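Local coordinates for protein cypemycin cysteine dehydrogenase (decarboxylating) (Streptomyces sp, PDB 6JDD) that carries out the oxidative decarboxylation of the C-terminal cysteine of its peptide substrate in the biosynthesis of the linaridin cypemycin, at residues A[40-45]-A[59-64]. Numbering follows the deposited sequence.
With FAD (flavin-adenine dinucleotide), chain B.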
# COMPACT_ATOMS: atom_id res chain seq x y z
N VAL A 40 21.43 0.76 -31.89
CA VAL A 40 20.46 -0.34 -31.61
C VAL A 40 19.43 0.20 -30.62
O VAL A 40 19.78 0.49 -29.48
CB VAL A 40 21.19 -1.57 -31.05
CG1 VAL A 40 20.26 -2.72 -30.74
CG2 VAL A 40 22.28 -2.03 -31.98
N ASN A 41 18.20 0.34 -31.08
CA ASN A 41 17.02 0.63 -30.22
C ASN A 41 16.38 -0.69 -29.80
O ASN A 41 16.46 -1.66 -30.54
CB ASN A 41 16.01 1.54 -30.93
CG ASN A 41 16.66 2.77 -31.51
OD1 ASN A 41 17.08 3.67 -30.79
ND2 ASN A 41 16.71 2.82 -32.83
N VAL A 42 15.76 -0.71 -28.63
CA VAL A 42 15.16 -1.95 -28.09
C VAL A 42 13.84 -1.62 -27.40
O VAL A 42 13.77 -0.68 -26.60
CB VAL A 42 16.12 -2.67 -27.13
CG1 VAL A 42 15.54 -4.00 -26.70
CG2 VAL A 42 17.49 -2.88 -27.74
N SER A 43 12.82 -2.39 -27.73
CA SER A 43 11.51 -2.40 -27.04
C SER A 43 11.34 -3.77 -26.38
O SER A 43 11.82 -4.76 -26.91
CB SER A 43 10.36 -2.04 -27.97
OG SER A 43 10.22 -2.95 -29.05
N VAL A 44 10.71 -3.82 -25.23
CA VAL A 44 10.61 -5.08 -24.47
C VAL A 44 9.17 -5.19 -23.96
O VAL A 44 8.70 -4.28 -23.32
CB VAL A 44 11.60 -5.09 -23.30
CG1 VAL A 44 11.53 -6.38 -22.53
CG2 VAL A 44 13.02 -4.83 -23.74
N THR A 45 8.51 -6.31 -24.20
CA THR A 45 7.11 -6.52 -23.78
C THR A 45 7.14 -6.80 -22.30
O THR A 45 8.12 -7.33 -21.80
CB THR A 45 6.37 -7.66 -24.48
OG1 THR A 45 6.90 -8.94 -24.11
CG2 THR A 45 6.35 -7.49 -25.98
N HIS A 59 22.01 -0.38 -20.55
CA HIS A 59 23.50 -0.35 -20.53
C HIS A 59 24.06 -0.94 -21.82
O HIS A 59 24.94 -0.35 -22.41
CB HIS A 59 24.07 -1.01 -19.25
CG HIS A 59 23.73 -0.23 -18.02
ND1 HIS A 59 24.35 0.97 -17.72
CD2 HIS A 59 22.76 -0.41 -17.08
CE1 HIS A 59 23.79 1.49 -16.63
NE2 HIS A 59 22.81 0.65 -16.20
N LEU A 60 23.55 -2.08 -22.28
CA LEU A 60 24.21 -2.77 -23.41
C LEU A 60 23.84 -2.11 -24.75
O LEU A 60 24.64 -2.20 -25.65
CB LEU A 60 23.78 -4.24 -23.38
CG LEU A 60 24.21 -4.98 -22.12
CD1 LEU A 60 23.46 -6.30 -21.95
CD2 LEU A 60 25.71 -5.21 -22.11
N ALA A 61 22.68 -1.47 -24.86
CA ALA A 61 22.18 -0.89 -26.12
C ALA A 61 22.48 0.60 -26.13
O ALA A 61 22.24 1.24 -25.13
CB ALA A 61 20.70 -1.15 -26.27
N ASN A 62 22.87 1.13 -27.28
CA ASN A 62 23.27 2.55 -27.41
C ASN A 62 22.10 3.41 -27.89
O ASN A 62 22.26 4.61 -27.90
CB ASN A 62 24.46 2.67 -28.35
CG ASN A 62 24.24 2.01 -29.69
OD1 ASN A 62 23.48 1.07 -29.81
ND2 ASN A 62 24.91 2.50 -30.69
N GLY A 63 20.99 2.82 -28.30
CA GLY A 63 19.80 3.58 -28.76
C GLY A 63 18.79 3.74 -27.65
O GLY A 63 19.16 3.53 -26.55
N LYS A 64 17.54 4.06 -27.95
CA LYS A 64 16.46 4.18 -26.93
C LYS A 64 16.01 2.79 -26.50
O LYS A 64 16.00 1.86 -27.34
CB LYS A 64 15.29 4.97 -27.50
CG LYS A 64 15.63 6.43 -27.80
CD LYS A 64 16.57 7.07 -26.75
CE LYS A 64 16.41 8.58 -26.59
NZ LYS A 64 16.60 9.30 -27.88
PA FAD B . 2.76 -9.01 -24.20
O1A FAD B . 2.78 -7.54 -24.45
O2A FAD B . 3.37 -9.52 -22.94
O5B FAD B . 1.26 -9.55 -24.33
C5B FAD B . 0.44 -9.61 -23.14
C4B FAD B . -1.02 -9.58 -23.54
O4B FAD B . -1.71 -8.56 -22.76
C3B FAD B . -1.31 -9.24 -25.01
O3B FAD B . -2.43 -9.97 -25.49
C2B FAD B . -1.60 -7.74 -24.95
O2B FAD B . -2.41 -7.29 -26.02
C1B FAD B . -2.33 -7.63 -23.61
N9A FAD B . -2.24 -6.32 -23.00
C8A FAD B . -2.15 -5.10 -23.63
N7A FAD B . -2.08 -4.10 -22.78
C5A FAD B . -2.14 -4.69 -21.52
C6A FAD B . -2.11 -4.17 -20.22
N6A FAD B . -2.02 -2.87 -19.94
N1A FAD B . -2.18 -5.05 -19.19
C2A FAD B . -2.27 -6.35 -19.47
N3A FAD B . -2.31 -6.96 -20.66
C4A FAD B . -2.23 -6.06 -21.65
N1 FAD B . 5.30 -18.28 -26.09
C2 FAD B . 5.81 -18.47 -27.32
O2 FAD B . 5.19 -18.13 -28.33
N3 FAD B . 7.02 -19.06 -27.52
C4 FAD B . 7.80 -19.48 -26.47
O4 FAD B . 8.89 -20.00 -26.69
C4X FAD B . 7.30 -19.29 -25.16
N5 FAD B . 8.03 -19.68 -24.15
C5X FAD B . 7.53 -19.49 -22.89
C6 FAD B . 8.30 -19.91 -21.79
C7 FAD B . 7.85 -19.74 -20.50
C7M FAD B . 8.70 -20.20 -19.35
C8 FAD B . 6.59 -19.14 -20.27
C8M FAD B . 6.09 -18.94 -18.87
C9 FAD B . 5.83 -18.72 -21.34
C9A FAD B . 6.27 -18.89 -22.67
N10 FAD B . 5.53 -18.48 -23.77
C10 FAD B . 6.01 -18.66 -25.05
C1' FAD B . 4.21 -17.85 -23.57
C2' FAD B . 4.28 -16.34 -23.70
O2' FAD B . 5.06 -15.79 -22.64
C3' FAD B . 2.88 -15.72 -23.67
O3' FAD B . 2.17 -16.09 -24.85
C4' FAD B . 2.88 -14.19 -23.55
O4' FAD B . 1.54 -13.71 -23.50
C5' FAD B . 3.61 -13.52 -24.69
O5' FAD B . 3.42 -12.08 -24.61
P FAD B . 4.28 -11.12 -25.56
O1P FAD B . 4.18 -11.63 -26.96
O2P FAD B . 5.63 -10.95 -24.95
O3P FAD B . 3.46 -9.75 -25.44
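N41 reaches across to the backbone of G63 and K64 with its carboxamide: OD1 accepts a hydrogen bond from K64 N at 2.9 Å, the donor lying in the carbonyl plane on a lone pair, and it also rests 3.4 Å from G63 CA. The amide suits this buried place because it can accept through OD1 while ND2 donates to E10 and S87. N62 makes the converse link, from a side chain of the loop to the backbone of the strand. Its CG stands between the backbone N and the carbonyl carbon (chi1 53°), and OD1 takes the hydrogen of V40 N at 2.9 Å, with the donor 36° above the carbonyl plane; ND2 donates a hydrogen bond to L38 O. Between the two amides, G63 N gives a weak hydrogen bond to V40 O. Having no side chain, G63 can lay its CA against N41 OD1 while its N faces V40 O. Then V42 N donates to K64 O at 2.9 Å, and backbone pairing continues between V42 and W66. Just past the end of the helix, A61 points its CB at the strand, 3.9 Å from V42 CG2, where a small methyl fits against the branched valine. Just beyond the C-terminal end of the strand, T45 OG1 donates to a phosphate oxygen of FAD, O2P. Parallel strands 39-44 and 65-67, linked through helix 54-60, make a beta-alpha-beta crossover, with residues 61-64 leading from the helix into the second strand, in the Rossmann-like flavoprotein fold of the HFCD superfamily.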